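Local coordinates for protein myosin-17 (Arabidopsis thaliana, PDB 7KFL) that is a plant class XI myosin motor whose globular tail, the cargo-binding domain described here, probably recognises the cargo that the motor moves along actin, at residues A[28-33]-A[77-82]; A[87-92]-A[387-392]; A[248-253]-A[297-302]. All coordinates share one frame; numbering follows the deposited sequence.

Interaction 1 of 3, residues A[28-33]-A[77-82]; sequences DKPVAA and WLSNSA
The N-terminal turn of helix 31-43 docks on helix 71-89 in the helical globular tail, with Pro30, Ala32 and Ala33 gathered round the side chain of Asn80. The polar grip is one bond: Ala33 N donates to Asn80 OD1 over 2.9 Å, with an N-H...O angle of 148° and the donor tilted 21° from the amide carbonyl plane. An amide in the first turn of a helix has no carbonyl one turn earlier within that helix to receive its hydrogen, and the buried OD1 takes that place. Carbon atoms flank the same oxygen, since Pro30 CB lies 3.1 Å and Ala32 CB 3.4 Å from Asn80 OD1. The other arm of the amide, Asn80 ND2, donates to Tyr76 O one turn back in its own helix, which is consistent with the modelled flip of the amide, OD1 facing Ala33. A water accepts from Ala32 N at 3.0 Å and, weakly, from Asn80 ND2. An alanine in place of Asn80 would remove both amide arms and would probably leave Ala33 N without its acceptor and a gap beside Pro30 CB.

The methyl of Ala33 also lies close to the neighbouring backbone, its CB 3.2 Å from Asn80 O. At one flank Pro30 CG touches Ser79 O at 3.3 Å and lies next to Ser79 OG. That hydroxyl, anti to its backbone N (chi1 -167°), bonds to Asn232 O and so ties the helix to the loop before helix 236-260. At the other flank Ala32 CB meets Trp77 CH2 at 4.3 Å, while the indole also packs on helices 53-65 and 150-186. The arrangement is that of a helix N terminus packed against a neighbouring helix, its first-turn amide capped by a side-chain carbonyl, in the mainly helical globular tail.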
loop_
_atom_site.group_PDB
_atom_site.type_symbol
_atom_site.label_atom_id
_atom_site.label_comp_id
_atom_site.label_asym_id
_atom_site.label_seq_id
_atom_site.Cartn_x
_atom_site.Cartn_y
_atom_site.Cartn_z
ATOM N N ASP A 28 -6.572 -9.045 -20.661
ATOM C CA ASP A 28 -6.035 -8.447 -19.409
ATOM C C ASP A 28 -6.885 -8.920 -18.221
ATOM O O ASP A 28 -6.871 -8.230 -17.180
ATOM C CB ASP A 28 -5.983 -6.918 -19.513
ATOM C CG ASP A 28 -7.337 -6.249 -19.693
ATOM O OD1 ASP A 28 -8.208 -6.846 -20.364
ATOM O OD2 ASP A 28 -7.512 -5.131 -19.162
ATOM N N LYS A 29 -7.568 -10.064 -18.362
ATOM C CA LYS A 29 -8.612 -10.545 -17.415
ATOM C C LYS A 29 -8.136 -11.821 -16.723
ATOM O O LYS A 29 -7.632 -12.730 -17.380
ATOM C CB LYS A 29 -9.935 -10.755 -18.159
ATOM C CG LYS A 29 -10.234 -9.715 -19.232
ATOM C CD LYS A 29 -11.683 -9.691 -19.682
ATOM C CE LYS A 29 -11.938 -8.733 -20.828
ATOM N NZ LYS A 29 -12.395 -7.407 -20.348
ATOM N N PRO A 30 -8.278 -11.924 -15.379
ATOM C CA PRO A 30 -7.908 -13.132 -14.638
ATOM C C PRO A 30 -8.862 -14.282 -14.998
ATOM O O PRO A 30 -10.065 -14.079 -14.981
ATOM C CB PRO A 30 -8.038 -12.715 -13.163
ATOM C CG PRO A 30 -8.071 -11.202 -13.206
ATOM C CD PRO A 30 -8.813 -10.888 -14.485
ATOM N N VAL A 31 -8.306 -15.449 -15.329
ATOM C CA VAL A 31 -9.078 -16.596 -15.892
ATOM C C VAL A 31 -9.836 -17.308 -14.764
ATOM O O VAL A 31 -11.037 -17.577 -14.960
ATOM C CB VAL A 31 -8.172 -17.561 -16.681
ATOM C CG1 VAL A 31 -8.883 -18.864 -17.007
ATOM C CG2 VAL A 31 -7.646 -16.908 -17.949
ATOM N N ALA A 32 -9.173 -17.605 -13.639
ATOM C CA ALA A 32 -9.733 -18.408 -12.523
ATOM C C ALA A 32 -11.022 -17.759 -11.999
ATOM O O ALA A 32 -11.998 -18.497 -11.767
ATOM C CB ALA A 32 -8.710 -18.588 -11.425
ATOM N N ALA A 33 -11.031 -16.434 -11.834
ATOM C CA ALA A 33 -12.206 -15.646 -11.396
ATOM C C ALA A 33 -13.369 -15.855 -12.376
ATOM O O ALA A 33 -14.509 -16.021 -11.908
ATOM C CB ALA A 33 -11.839 -14.188 -11.281
ATOM N N TRP A 77 -3.741 -13.943 -6.840
ATOM C CA TRP A 77 -5.043 -14.064 -6.129
ATOM C C TRP A 77 -5.609 -12.685 -5.772
ATOM O O TRP A 77 -6.827 -12.608 -5.536
ATOM C CB TRP A 77 -4.919 -14.979 -4.904
ATOM C CG TRP A 77 -5.022 -16.426 -5.270
ATOM C CD1 TRP A 77 -4.097 -17.406 -5.060
ATOM C CD2 TRP A 77 -6.115 -17.049 -5.966
ATOM N NE1 TRP A 77 -4.548 -18.600 -5.555
ATOM C CE2 TRP A 77 -5.782 -18.412 -6.119
ATOM C CE3 TRP A 77 -7.341 -16.592 -6.464
ATOM C CZ2 TRP A 77 -6.636 -19.315 -6.749
ATOM C CZ3 TRP A 77 -8.186 -17.487 -7.083
ATOM C CH2 TRP A 77 -7.835 -18.829 -7.222
ATOM N N LEU A 78 -4.782 -11.638 -5.749
ATOM C CA LEU A 78 -5.274 -10.239 -5.638
ATOM C C LEU A 78 -6.069 -9.894 -6.902
ATOM O O LEU A 78 -7.229 -9.457 -6.773
ATOM C CB LEU A 78 -4.103 -9.271 -5.452
ATOM C CG LEU A 78 -4.508 -7.803 -5.327
ATOM C CD1 LEU A 78 -4.957 -7.489 -3.911
ATOM C CD2 LEU A 78 -3.374 -6.883 -5.747
ATOM N N SER A 79 -5.460 -10.096 -8.076
ATOM C CA SER A 79 -6.051 -9.789 -9.406
ATOM C C SER A 79 -7.338 -10.597 -9.614
ATOM O O SER A 79 -8.317 -10.020 -10.125
ATOM C CB SER A 79 -5.063 -10.041 -10.509
ATOM O OG SER A 79 -5.520 -9.476 -11.730
ATOM N N ASN A 80 -7.339 -11.873 -9.214
ATOM C CA ASN A 80 -8.489 -12.805 -9.377
ATOM C C ASN A 80 -9.615 -12.434 -8.406
ATOM O O ASN A 80 -10.777 -12.359 -8.855
ATOM C CB ASN A 80 -8.070 -14.266 -9.200
ATOM C CG ASN A 80 -7.628 -14.893 -10.504
ATOM O OD1 ASN A 80 -8.462 -15.229 -11.341
ATOM N ND2 ASN A 80 -6.326 -15.032 -10.696
ATOM N N SER A 81 -9.294 -12.228 -7.125
ATOM C CA SER A 81 -10.271 -11.882 -6.061
ATOM C C SER A 81 -10.992 -10.582 -6.428
ATOM O O SER A 81 -12.231 -10.541 -6.308
ATOM C CB SER A 81 -9.605 -11.778 -4.718
ATOM O OG SER A 81 -8.932 -12.985 -4.400
ATOM N N ALA A 82 -10.239 -9.569 -6.862
ATOM C CA ALA A 82 -10.761 -8.240 -7.258
ATOM C C ALA A 82 -11.793 -8.407 -8.382
ATOM O O ALA A 82 -12.885 -7.821 -8.264
ATOM C CB ALA A 82 -9.622 -7.335 -7.669
HETATM O O HOH W 1 -6.242 -16.793 -13.582
#

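Interaction 2 of 3, residues A[87-92]-A[387-392]; sequences LLQRTL and TVEDIS
Gln89 and Arg90, at the C-terminal end of helix 71-89, reach across to Val388, Glu389 and Ser392 of the short helix 388-393, so that the last helix of the chain is laid on the helical bundle near its surface. Arg90 makes a hydrogen bond across the contact: NH2 donates to Ser392 O over 3.2 Å with an N-H...O angle of 144°, and the oxygen lies at the edge of the guanidinium, in its plane. The chain of Arg90 is extended from CG to NE, which carries the group out to the neighbouring helix. Gln89 points toward that helix and bends at chi2 (67°). Its NE2 comes within 2.7 Å of Glu389 OE1, the two side chains crossing at about a right angle with amide and carboxylate planes 70° apart. The amide oxygen turns to carbon instead, Gln89 OE1 lying 3.6 Å from Val388 CG1, and Gln89 CG rests 4.0 Å from Ser392 OG.

A second shell of bonds and packing surrounds both segments. Ser392 OG turns back into its own helix and donates to Glu389 O at 2.7 Å, from above the carbonyl plane. Thr387 is the N-cap of helix 388-393, where its N donates weakly to Asp390 OD2 at 3.4 Å, one half of a capping box. Helix 150-186 packs against both segments, with Lys156 against Gln89, Thr160 against Val388 and Leu163 against Ile391. Where helix 71-89 ends, Leu88 O accepts from both Thr91 N and Leu92 N. Just after Arg90, Thr91 OG1 is hydrogen-bonded to Tyr37 OH and donates to Leu87 O at 2.7 Å.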
loop_
_atom_site.group_PDB
_atom_site.type_symbol
_atom_site.label_atom_id
_atom_site.label_comp_id
_atom_site.label_asym_id
_atom_site.label_seq_id
_atom_site.Cartn_x
_atom_site.Cartn_y
_atom_site.Cartn_z
ATOM N N LEU A 87 -17.625 -8.971 -10.146
ATOM C CA LEU A 87 -18.737 -9.742 -10.766
ATOM C C LEU A 87 -19.831 -9.975 -9.717
ATOM O O LEU A 87 -21.004 -9.680 -10.021
ATOM C CB LEU A 87 -18.201 -11.070 -11.315
ATOM C CG LEU A 87 -17.151 -10.962 -12.420
ATOM C CD1 LEU A 87 -16.385 -12.267 -12.571
ATOM C CD2 LEU A 87 -17.788 -10.559 -13.741
ATOM N N LEU A 88 -19.453 -10.471 -8.532
ATOM C CA LEU A 88 -20.366 -10.725 -7.382
ATOM C C LEU A 88 -21.088 -9.429 -6.989
ATOM O O LEU A 88 -22.301 -9.499 -6.720
ATOM C CB LEU A 88 -19.563 -11.276 -6.198
ATOM C CG LEU A 88 -18.972 -12.675 -6.370
ATOM C CD1 LEU A 88 -18.368 -13.163 -5.063
ATOM C CD2 LEU A 88 -20.009 -13.667 -6.872
ATOM N N GLN A 89 -20.367 -8.302 -6.951
ATOM C CA GLN A 89 -20.896 -6.966 -6.554
ATOM C C GLN A 89 -22.023 -6.543 -7.504
ATOM O O GLN A 89 -22.989 -5.927 -7.019
ATOM C CB GLN A 89 -19.773 -5.925 -6.549
ATOM C CG GLN A 89 -20.241 -4.498 -6.284
ATOM C CD GLN A 89 -20.783 -4.298 -4.890
ATOM O OE1 GLN A 89 -20.453 -5.034 -3.959
ATOM N NE2 GLN A 89 -21.620 -3.285 -4.728
ATOM N N ARG A 90 -21.900 -6.857 -8.798
ATOM C CA ARG A 90 -22.846 -6.432 -9.866
ATOM C C ARG A 90 -23.904 -7.515 -10.122
ATOM O O ARG A 90 -24.791 -7.266 -10.961
ATOM C CB ARG A 90 -22.084 -6.127 -11.159
ATOM C CG ARG A 90 -21.171 -4.910 -11.083
ATOM C CD ARG A 90 -20.463 -4.654 -12.401
ATOM N NE ARG A 90 -19.493 -3.566 -12.329
ATOM C CZ ARG A 90 -18.677 -3.202 -13.319
ATOM N NH1 ARG A 90 -18.700 -3.837 -14.481
ATOM N NH2 ARG A 90 -17.831 -2.201 -13.142
ATOM N N THR A 91 -23.829 -8.659 -9.430
ATOM C CA THR A 91 -24.693 -9.851 -9.659
ATOM C C THR A 91 -25.621 -10.080 -8.456
ATOM O O THR A 91 -26.846 -9.940 -8.627
ATOM C CB THR A 91 -23.837 -11.090 -9.957
ATOM O OG1 THR A 91 -23.129 -10.841 -11.171
ATOM C CG2 THR A 91 -24.644 -12.362 -10.097
ATOM N N LEU A 92 -25.055 -10.426 -7.294
ATOM C CA LEU A 92 -25.806 -10.870 -6.085
ATOM C C LEU A 92 -26.708 -9.735 -5.582
ATOM O O LEU A 92 -26.168 -8.686 -5.192
ATOM C CB LEU A 92 -24.821 -11.296 -4.988
ATOM C CG LEU A 92 -23.775 -12.348 -5.367
ATOM C CD1 LEU A 92 -23.184 -12.984 -4.118
ATOM C CD2 LEU A 92 -24.348 -13.421 -6.281
ATOM N N THR A 387 -13.133 0.072 -0.406
ATOM C CA THR A 387 -14.334 -0.797 -0.291
ATOM C C THR A 387 -14.565 -1.483 -1.643
ATOM O O THR A 387 -14.035 -0.982 -2.654
ATOM C CB THR A 387 -15.553 0.015 0.165
ATOM O OG1 THR A 387 -15.764 1.072 -0.770
ATOM C CG2 THR A 387 -15.387 0.589 1.555
ATOM N N VAL A 388 -15.323 -2.585 -1.657
ATOM C CA VAL A 388 -15.607 -3.396 -2.881
ATOM C C VAL A 388 -16.332 -2.511 -3.905
ATOM O O VAL A 388 -16.137 -2.737 -5.115
ATOM C CB VAL A 388 -16.412 -4.669 -2.545
ATOM C CG1 VAL A 388 -16.858 -5.419 -3.793
ATOM C CG2 VAL A 388 -15.635 -5.601 -1.627
ATOM N N GLU A 389 -17.126 -1.540 -3.435
ATOM C CA GLU A 389 -17.865 -0.563 -4.280
ATOM C C GLU A 389 -16.870 0.370 -4.987
ATOM O O GLU A 389 -17.091 0.654 -6.178
ATOM C CB GLU A 389 -18.869 0.220 -3.429
ATOM C CG GLU A 389 -19.759 1.161 -4.226
ATOM C CD GLU A 389 -20.701 0.502 -5.221
ATOM O OE1 GLU A 389 -20.935 -0.718 -5.105
ATOM O OE2 GLU A 389 -21.207 1.218 -6.110
ATOM N N ASP A 390 -15.826 0.831 -4.284
ATOM C CA ASP A 390 -14.745 1.689 -4.846
ATOM C C ASP A 390 -14.021 0.928 -5.961
ATOM O O ASP A 390 -13.829 1.513 -7.045
ATOM C CB ASP A 390 -13.723 2.114 -3.787
ATOM C CG ASP A 390 -14.238 3.129 -2.781
ATOM O OD1 ASP A 390 -15.233 3.816 -3.090
ATOM O OD2 ASP A 390 -13.631 3.227 -1.695
ATOM N N ILE A 391 -13.623 -0.319 -5.687
ATOM C CA ILE A 391 -12.916 -1.216 -6.652
ATOM C C ILE A 391 -13.761 -1.322 -7.927
ATOM O O ILE A 391 -13.196 -1.145 -9.021
ATOM C CB ILE A 391 -12.632 -2.600 -6.030
ATOM C CG1 ILE A 391 -11.624 -2.504 -4.881
ATOM C CG2 ILE A 391 -12.182 -3.591 -7.097
ATOM C CD1 ILE A 391 -11.238 -3.835 -4.277
ATOM N N SER A 392 -15.062 -1.593 -7.781
ATOM C CA SER A 392 -16.039 -1.761 -8.889
ATOM C C SER A 392 -16.287 -0.424 -9.600
ATOM O O SER A 392 -16.439 -0.446 -10.837
ATOM C CB SER A 392 -17.331 -2.358 -8.388
ATOM O OG SER A 392 -18.036 -1.440 -7.566
#

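Interaction 3 of 3, residues A[248-253]-A[297-302]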
loop_
_atom_site.group_PDB
_atom_site.type_symbol
_atom_site.label_atom_id
_atom_site.label_comp_id
_atom_site.label_asym_id
_atom_site.label_seq_id
_atom_site.Cartn_x
_atom_site.Cartn_y
_atom_site.Cartn_z
ATOM N N SER A 248 3.826 6.457 2.547
ATOM C CA SER A 248 3.387 6.810 3.925
ATOM C C SER A 248 4.386 6.234 4.941
ATOM O O SER A 248 4.893 7.006 5.772
ATOM C CB SER A 248 1.979 6.332 4.192
ATOM O OG SER A 248 1.834 5.870 5.527
ATOM N N PHE A 249 4.671 4.932 4.851
ATOM C CA PHE A 249 5.633 4.199 5.718
ATOM C C PHE A 249 7.027 4.835 5.608
ATOM O O PHE A 249 7.662 5.074 6.654
ATOM C CB PHE A 249 5.641 2.712 5.351
ATOM C CG PHE A 249 6.766 1.908 5.949
ATOM C CD1 PHE A 249 6.724 1.504 7.274
ATOM C CD2 PHE A 249 7.858 1.538 5.179
ATOM C CE1 PHE A 249 7.756 0.754 7.820
ATOM C CE2 PHE A 249 8.890 0.790 5.728
ATOM C CZ PHE A 249 8.836 0.398 7.047
ATOM N N ILE A 250 7.493 5.099 4.385
ATOM C CA ILE A 250 8.831 5.712 4.115
ATOM C C ILE A 250 8.878 7.092 4.779
ATOM O O ILE A 250 9.858 7.372 5.499
ATOM C CB ILE A 250 9.120 5.780 2.601
ATOM C CG1 ILE A 250 9.472 4.398 2.044
ATOM C CG2 ILE A 250 10.208 6.801 2.294
ATOM C CD1 ILE A 250 9.406 4.303 0.537
ATOM N N ASN A 251 7.852 7.912 4.540
ATOM C CA ASN A 251 7.719 9.289 5.086
ATOM C C ASN A 251 7.872 9.256 6.610
ATOM O O ASN A 251 8.559 10.137 7.151
ATOM C CB ASN A 251 6.374 9.914 4.714
ATOM C CG ASN A 251 6.211 11.298 5.299
ATOM O OD1 ASN A 251 6.881 12.236 4.876
ATOM N ND2 ASN A 251 5.335 11.428 6.281
ATOM N N VAL A 252 7.235 8.276 7.256
ATOM C CA VAL A 252 7.196 8.091 8.736
ATOM C C VAL A 252 8.602 7.741 9.233
ATOM O O VAL A 252 9.083 8.422 10.151
ATOM C CB VAL A 252 6.166 7.009 9.120
ATOM C CG1 VAL A 252 6.343 6.507 10.545
ATOM C CG2 VAL A 252 4.746 7.506 8.902
ATOM N N GLN A 253 9.228 6.718 8.646
ATOM C CA GLN A 253 10.543 6.174 9.082
ATOM C C GLN A 253 11.615 7.270 9.015
ATOM O O GLN A 253 12.396 7.385 9.980
ATOM C CB GLN A 253 10.927 4.969 8.220
ATOM C CG GLN A 253 10.048 3.750 8.459
ATOM C CD GLN A 253 10.153 3.258 9.880
ATOM O OE1 GLN A 253 11.245 3.096 10.421
ATOM N NE2 GLN A 253 9.011 3.020 10.504
ATOM N N ASP A 297 3.292 12.793 -2.754
ATOM C CA ASP A 297 2.688 13.771 -1.808
ATOM C C ASP A 297 2.636 13.194 -0.385
ATOM O O ASP A 297 2.442 13.983 0.554
ATOM C CB ASP A 297 1.303 14.219 -2.282
ATOM C CG ASP A 297 1.348 15.178 -3.462
ATOM O OD1 ASP A 297 2.344 15.929 -3.574
ATOM O OD2 ASP A 297 0.388 15.167 -4.261
ATOM N N GLU A 298 2.809 11.881 -0.221
ATOM C CA GLU A 298 2.868 11.221 1.112
ATOM C C GLU A 298 4.188 11.557 1.816
ATOM O O GLU A 298 4.224 11.439 3.053
ATOM C CB GLU A 298 2.679 9.710 0.973
ATOM C CG GLU A 298 1.232 9.320 0.745
ATOM C CD GLU A 298 0.317 9.721 1.889
ATOM O OE1 GLU A 298 0.587 9.293 3.031
ATOM O OE2 GLU A 298 -0.642 10.486 1.640
ATOM N N LEU A 299 5.219 11.968 1.065
ATOM C CA LEU A 299 6.561 12.340 1.599
ATOM C C LEU A 299 6.610 13.836 1.948
ATOM O O LEU A 299 7.721 14.327 2.244
ATOM C CB LEU A 299 7.632 12.000 0.556
ATOM C CG LEU A 299 7.798 10.521 0.211
ATOM C CD1 LEU A 299 8.792 10.348 -0.924
ATOM C CD2 LEU A 299 8.245 9.716 1.421
ATOM N N ARG A 300 5.469 14.536 1.918
ATOM C CA ARG A 300 5.384 16.014 2.097
ATOM C C ARG A 300 6.054 16.436 3.415
ATOM O O ARG A 300 6.648 17.529 3.430
ATOM C CB ARG A 300 3.931 16.500 2.009
ATOM C CG ARG A 300 2.986 15.901 3.041
ATOM C CD ARG A 300 1.530 16.176 2.702
ATOM N NE ARG A 300 0.612 15.402 3.536
ATOM C CZ ARG A 300 -0.363 15.903 4.298
ATOM N NH1 ARG A 300 -0.594 17.206 4.347
ATOM N NH2 ARG A 300 -1.122 15.083 5.007
ATOM N N HIS A 301 5.974 15.614 4.471
ATOM C CA HIS A 301 6.624 15.866 5.789
ATOM C C HIS A 301 8.149 15.852 5.630
ATOM O O HIS A 301 8.782 16.887 5.909
ATOM C CB HIS A 301 6.212 14.833 6.847
ATOM C CG HIS A 301 4.801 14.938 7.321
ATOM N ND1 HIS A 301 4.462 15.618 8.475
ATOM C CD2 HIS A 301 3.651 14.427 6.829
ATOM C CE1 HIS A 301 3.161 15.537 8.664
ATOM N NE2 HIS A 301 2.640 14.811 7.666
ATOM N N ILE A 302 8.712 14.711 5.224
ATOM C CA ILE A 302 10.190 14.507 5.119
ATOM C C ILE A 302 10.763 15.506 4.105
ATOM O O ILE A 302 11.832 16.069 4.390
ATOM C CB ILE A 302 10.558 13.042 4.785
ATOM C CG1 ILE A 302 12.075 12.821 4.773
ATOM C CG2 ILE A 302 9.932 12.579 3.477
ATOM C CD1 ILE A 302 12.769 13.168 6.072
#
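Asn251 of helix 236-260 inserts its side chain into the start of helix 300-309, a buried helix-to-helix joint within the DIL region of the globular tail. CG stands anti to the backbone N (chi1 178°), directed at the turn formed by Glu298 and Leu299. CB sits 3.1 Å from Glu298 O and also touches Leu299 CD2. CG is 3.0 Å from Glu298 O. OD1 then makes the bond of the contact, accepting from Ile302 N at 3.1 Å with a nearly straight N-H...O angle of 168°. Since Leu299 is the N-cap, this amide belongs to the first turn of the helix, and a neighbouring helix supplies its acceptor. Leu299 CA and His301 CB, each 3.3 Å from Asn251 OD1, and Ile302 CG2 also lie close to this oxygen. ND2 leans on the imidazole, 3.5 Å from His301 CD2, with amide and ring planes 51° apart; the ring also stacks edge-to-face with Phe255. Beside it lies an apolar contact: the Leu299 side chain, which also packs on Leu277 of helix 267-287, brings its CD2 to Ile250 CG2 at 3.6 Å.

From the N terminus, interaction 1 closes first, bringing helix 71-89 back to the start of helix 31-43 over 43 mostly helical residues. Interaction 2 opens farther along helix 71-89 and closes only near the C terminus, 294 residues on. Interaction 3 is nested inside that long loop and joins helix 236-260 to helix 300-309; no pair of contacts crosses. Interactions 1 and 2 share helix 71-89 and touch, Ala33 O lying 4.2 Å from Leu87 CD1; both contacts lie on the same side of the chain's centre, joined through helix 71-89. Interaction 3 stands apart, its centre about 31 Å from the centre of either of the others.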